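Local structure of MstE (Scytonema sp. PCC 10023, 6SBF) at residues 150-156 / 168-173; 239-245 / 274-278. The protein probably catalyses the class II cyclisation of isoprenoid precursors into complex scaffolds of the merosterol type, acting as a single-domain terpene cyclase. The protein carries 1 engineered substitution. All blocks are in the same frame, centred on the assembly; numbering follows the deposited sequence.

From the N terminus, the chain runs through helices 18-37 to 128-138 before it reaches contact 1. Helix 152-158 starts there. After a connection in which residues 160-166 are not modelled, the chain returns as 168-173 and packs on the start of that helix. Contact 1 so closes a short local loop. The chain then passes through helices 177-183, 187-200 and 215-229. Contact 2 closes a longer loop of 28 residues, where helix 235-248 meets the end of helix 265-275 and the turn behind it. The two contacts are in series and neither encloses nor crosses the other. The centres of contact 1 and contact 2 lie about 33 Å apart. The nearest atoms of contact 1 and contact 2 are about 21 Å apart.

Contact 1: residues 150-156 / 168-173; sequences FAEESIR and SFQGWC
Segment 150-156 is extended at Phe150 and Ala151 (the N-cap) and helical from Glu152. Segment 168-173 is a loop with helical backbone angles at 170-172. It opens with an ST turn, Gln170 N donating to Ser168 OG at 2.9 Å. The closest CA pair is Phe150 and Cys173, 5.1 Å apart. Ile155 (chi1 t, chi2 p) points at the loop. Its CG1 lies 3.8 Å from Trp172 (m) CE3, and its CG2 is 3.9 Å from both Phe169 CD2 and Cys173 SG. Cys173 (m) brings SG within 3.4 Å of Glu152 CA and 4.1 Å of Phe150 (m) CB. Phe169 is m. Arg156 CG sits over its ring face, a CH-pi contact of 4.0 Å to the centroid, and Arg156 NH2 is 3.2 Å from Phe169 CE1. Arg156 is m, t, t, so its guanidinium turns back to Glu152 (t, t). The salt bridge is Arg156 NE to Glu152 OE1, 2.9 Å. A water joins Glu152 OE1, Phe169 N and Gln170 (m, m) NE2, each at 2.9 Å. A helix start thus packs against a returning loop. Arg156 NH1 also hydrogen-bonds to Val167 O. Between helices 152-158 and 177-183, Trp172 meets the Trp211 ring, and its NE1 hydrogen-bonds to Pro314 O, just past strand 311-313.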
# COMPACT_ATOMS: atom_id res chain seq x y z
N PHE A 150 -4.33 14.00 -6.41
CA PHE A 150 -4.43 15.40 -5.99
C PHE A 150 -5.31 16.19 -6.93
O PHE A 150 -5.33 15.95 -8.14
CB PHE A 150 -3.06 16.06 -6.08
CG PHE A 150 -2.06 15.60 -5.07
CD1 PHE A 150 -2.26 15.81 -3.71
CD2 PHE A 150 -0.91 14.95 -5.46
CE1 PHE A 150 -1.33 15.40 -2.79
CE2 PHE A 150 0.01 14.51 -4.53
CZ PHE A 150 -0.18 14.77 -3.20
N ALA A 151 -5.97 17.20 -6.40
CA ALA A 151 -6.56 18.32 -7.14
C ALA A 151 -5.45 19.35 -7.38
O ALA A 151 -4.69 19.69 -6.42
CB ALA A 151 -7.68 18.92 -6.35
N GLU A 152 -5.40 19.85 -8.60
CA GLU A 152 -4.28 20.68 -9.05
C GLU A 152 -4.07 21.90 -8.13
O GLU A 152 -2.90 22.20 -7.78
CB GLU A 152 -4.54 21.12 -10.49
CG GLU A 152 -3.38 21.90 -11.08
CD GLU A 152 -3.37 22.10 -12.58
OE1 GLU A 152 -2.47 22.80 -13.08
OE2 GLU A 152 -4.23 21.53 -13.24
N GLU A 153 -5.12 22.63 -7.83
CA GLU A 153 -4.95 23.93 -7.13
C GLU A 153 -4.50 23.61 -5.70
O GLU A 153 -3.63 24.34 -5.19
CB GLU A 153 -6.21 24.78 -7.28
CG GLU A 153 -6.40 25.29 -8.72
CD GLU A 153 -5.21 25.93 -9.45
OE1 GLU A 153 -4.98 25.58 -10.63
OE2 GLU A 153 -4.52 26.81 -8.86
N SER A 154 -4.92 22.48 -5.14
CA SER A 154 -4.55 22.08 -3.76
C SER A 154 -3.04 21.87 -3.67
O SER A 154 -2.41 22.38 -2.70
CB SER A 154 -5.29 20.89 -3.31
OG SER A 154 -6.65 21.17 -3.32
N ILE A 155 -2.49 21.08 -4.57
CA ILE A 155 -1.06 20.68 -4.49
C ILE A 155 -0.20 21.85 -5.00
O ILE A 155 0.87 22.06 -4.45
CB ILE A 155 -0.81 19.33 -5.20
CG1 ILE A 155 0.63 18.85 -4.96
CG2 ILE A 155 -1.16 19.32 -6.70
CD1 ILE A 155 1.00 18.64 -3.52
N ARG A 156 -0.66 22.62 -5.97
CA ARG A 156 0.03 23.89 -6.31
C ARG A 156 0.12 24.84 -5.10
O ARG A 156 1.17 25.52 -4.96
CB ARG A 156 -0.67 24.58 -7.48
CG ARG A 156 -0.26 24.02 -8.83
CD ARG A 156 -0.82 24.88 -9.96
NE ARG A 156 -0.70 24.29 -11.29
CZ ARG A 156 0.43 24.21 -11.98
NH1 ARG A 156 0.43 23.68 -13.20
NH2 ARG A 156 1.56 24.63 -11.45
N SER A 168 3.45 21.83 -15.99
CA SER A 168 2.21 20.99 -15.94
C SER A 168 2.20 20.26 -14.60
O SER A 168 3.24 19.73 -14.21
CB SER A 168 2.17 20.01 -17.06
OG SER A 168 1.06 19.09 -16.91
N PHE A 169 1.04 20.19 -13.96
CA PHE A 169 0.79 19.21 -12.86
C PHE A 169 -0.08 18.04 -13.31
O PHE A 169 -0.62 17.29 -12.47
CB PHE A 169 0.22 19.92 -11.64
CG PHE A 169 1.29 20.56 -10.80
CD1 PHE A 169 2.20 21.47 -11.30
CD2 PHE A 169 1.45 20.19 -9.51
CE1 PHE A 169 3.17 22.03 -10.47
CE2 PHE A 169 2.40 20.74 -8.68
CZ PHE A 169 3.28 21.65 -9.16
N GLN A 170 -0.21 17.80 -14.61
CA GLN A 170 -1.13 16.75 -15.13
C GLN A 170 -0.63 15.35 -14.79
O GLN A 170 -1.45 14.40 -14.85
CB GLN A 170 -1.32 16.93 -16.64
CG GLN A 170 -2.14 18.17 -16.93
CD GLN A 170 -3.41 18.16 -16.09
OE1 GLN A 170 -4.27 17.27 -16.20
NE2 GLN A 170 -3.55 19.16 -15.25
N GLY A 171 0.65 15.17 -14.46
CA GLY A 171 1.14 13.90 -13.91
C GLY A 171 0.58 13.64 -12.52
O GLY A 171 -0.10 12.61 -12.32
N TRP A 172 0.81 14.58 -11.61
CA TRP A 172 0.35 14.39 -10.22
C TRP A 172 -1.18 14.44 -10.09
O TRP A 172 -1.68 13.96 -9.06
CB TRP A 172 0.97 15.47 -9.36
CG TRP A 172 2.42 15.30 -9.11
CD1 TRP A 172 3.26 14.33 -9.58
CD2 TRP A 172 3.24 16.20 -8.36
NE1 TRP A 172 4.54 14.57 -9.14
CE2 TRP A 172 4.54 15.69 -8.37
CE3 TRP A 172 2.95 17.35 -7.63
CZ2 TRP A 172 5.58 16.29 -7.68
CZ3 TRP A 172 3.99 17.95 -6.98
CH2 TRP A 172 5.29 17.44 -7.00
N CYS A 173 -1.89 15.00 -11.06
CA CYS A 173 -3.35 15.28 -10.96
C CYS A 173 -4.13 14.45 -11.98
O CYS A 173 -5.33 14.70 -12.14
CB CYS A 173 -3.66 16.77 -11.08
SG CYS A 173 -2.80 17.74 -9.83
O HOH W 1 -1.38 21.14 -15.13

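Contact 2: residues 239-245 / 274-278; sequences EQAVAWG and LLLLN
Residues 239-245 are regular helix. In 274-278 the end of a helix passes into a type I beta turn, Leu275 to Asn278. One residue earlier, Leu277 N donates to Leu274 O at 3.1 Å. The closest CA pair is Val242 and Leu275, 5.8 Å apart. Apolar packing dominates. Leu274 (chi1 t, chi2 p) is a knob in the hole formed by Ala241, Val242, Trp244 and Gly245. Its CD1 is 4.0 Å from Ala241 CB, and its CD2 lies 3.8 Å from Trp244 CE3, at the ring edge. Gly245 matters here, because a CB would clash with Leu274 CD2. Val242 (t) directs CG1 to Leu275 CD2 at 4.2 Å and CG2 to Leu277 CB at 4.1 Å. This is helix-to-helix packing in the alpha6-alpha6 barrel, within the region related to the squalene-hopene cyclase C-terminal domain. Val284 of helix 282-298 touches both Val242 and Leu275, and Thr219 of helix 215-229 touches Leu274 and Trp244. Polar contacts close the Glu239 end. Asn278 (chi1 t) donates ND2 to Glu239 OE1 at 2.9 Å, while its OD1 accepts from the backbone N of Val280 and Asp281. A water donates to Glu239 OE2 at 2.5 Å and to Leu277 O at 2.8 Å; Glu239 OE2 also accepts from Gln235 NE2.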
# COMPACT_ATOMS: atom_id res chain seq x y z
N GLU A 239 -6.72 -14.47 -12.71
CA GLU A 239 -5.83 -15.64 -12.87
C GLU A 239 -4.56 -15.21 -13.63
O GLU A 239 -3.50 -15.75 -13.37
CB GLU A 239 -6.56 -16.79 -13.57
CG GLU A 239 -7.70 -17.35 -12.76
CD GLU A 239 -7.37 -17.92 -11.40
OE1 GLU A 239 -6.19 -18.30 -11.13
OE2 GLU A 239 -8.33 -18.03 -10.60
N GLN A 240 -4.70 -14.32 -14.60
CA GLN A 240 -3.49 -13.86 -15.34
C GLN A 240 -2.55 -13.11 -14.37
O GLN A 240 -1.33 -13.26 -14.46
CB GLN A 240 -3.81 -12.96 -16.52
CG GLN A 240 -2.61 -13.01 -17.47
CD GLN A 240 -2.64 -11.97 -18.56
OE1 GLN A 240 -3.53 -11.11 -18.63
NE2 GLN A 240 -1.62 -12.07 -19.43
N ALA A 241 -3.12 -12.31 -13.48
CA ALA A 241 -2.32 -11.60 -12.49
C ALA A 241 -1.61 -12.59 -11.56
O ALA A 241 -0.44 -12.41 -11.19
CB ALA A 241 -3.18 -10.61 -11.77
N VAL A 242 -2.34 -13.61 -11.11
CA VAL A 242 -1.72 -14.66 -10.26
C VAL A 242 -0.57 -15.35 -11.03
O VAL A 242 0.49 -15.58 -10.44
CB VAL A 242 -2.77 -15.66 -9.77
CG1 VAL A 242 -2.13 -16.86 -9.10
CG2 VAL A 242 -3.76 -15.01 -8.82
N ALA A 243 -0.77 -15.68 -12.29
CA ALA A 243 0.29 -16.31 -13.10
C ALA A 243 1.50 -15.36 -13.19
O ALA A 243 2.64 -15.86 -13.13
CB ALA A 243 -0.23 -16.64 -14.48
N TRP A 244 1.26 -14.07 -13.36
CA TRP A 244 2.37 -13.08 -13.37
C TRP A 244 3.10 -13.14 -12.00
O TRP A 244 4.33 -13.16 -11.94
CB TRP A 244 1.85 -11.69 -13.70
CG TRP A 244 2.89 -10.61 -13.50
CD1 TRP A 244 3.73 -10.12 -14.47
CD2 TRP A 244 3.13 -9.82 -12.33
NE1 TRP A 244 4.50 -9.13 -13.97
CE2 TRP A 244 4.16 -8.92 -12.66
CE3 TRP A 244 2.53 -9.76 -11.07
CZ2 TRP A 244 4.59 -7.93 -11.80
CZ3 TRP A 244 2.97 -8.79 -10.19
CH2 TRP A 244 4.00 -7.93 -10.55
N GLY A 245 2.35 -13.16 -10.91
CA GLY A 245 2.95 -13.23 -9.56
C GLY A 245 3.81 -14.47 -9.39
O GLY A 245 4.87 -14.43 -8.77
N LEU A 274 -1.06 -11.31 -3.51
CA LEU A 274 -1.59 -11.62 -4.86
C LEU A 274 -1.81 -13.13 -5.00
O LEU A 274 -2.86 -13.58 -5.52
CB LEU A 274 -0.63 -11.09 -5.90
CG LEU A 274 -0.91 -11.49 -7.35
CD1 LEU A 274 -2.24 -11.06 -7.87
CD2 LEU A 274 0.21 -10.88 -8.22
N LEU A 275 -0.88 -13.92 -4.54
CA LEU A 275 -0.90 -15.39 -4.72
C LEU A 275 -2.01 -16.05 -3.85
O LEU A 275 -2.35 -17.19 -4.11
CB LEU A 275 0.45 -16.03 -4.43
CG LEU A 275 1.58 -15.65 -5.42
CD1 LEU A 275 2.89 -16.18 -4.89
CD2 LEU A 275 1.28 -16.14 -6.81
N LEU A 276 -2.57 -15.34 -2.87
CA LEU A 276 -3.70 -15.86 -2.08
C LEU A 276 -4.97 -15.87 -2.92
O LEU A 276 -5.97 -16.46 -2.45
CB LEU A 276 -3.88 -15.02 -0.85
CG LEU A 276 -2.72 -15.15 0.15
CD1 LEU A 276 -2.92 -14.16 1.25
CD2 LEU A 276 -2.71 -16.57 0.74
N LEU A 277 -4.97 -15.28 -4.11
CA LEU A 277 -6.23 -15.22 -4.90
C LEU A 277 -6.47 -16.49 -5.71
O LEU A 277 -7.51 -16.55 -6.37
CB LEU A 277 -6.21 -13.96 -5.77
CG LEU A 277 -6.17 -12.68 -4.96
CD1 LEU A 277 -6.04 -11.48 -5.89
CD2 LEU A 277 -7.39 -12.50 -4.05
N ASN A 278 -5.59 -17.46 -5.61
CA ASN A 278 -5.80 -18.80 -6.19
C ASN A 278 -5.47 -19.80 -5.10
O ASN A 278 -4.35 -19.87 -4.66
CB ASN A 278 -4.97 -19.03 -7.46
CG ASN A 278 -5.18 -20.41 -8.04
OD1 ASN A 278 -5.04 -21.39 -7.33
ND2 ASN A 278 -5.58 -20.49 -9.29
O HOH W 2 -8.67 -18.45 -8.11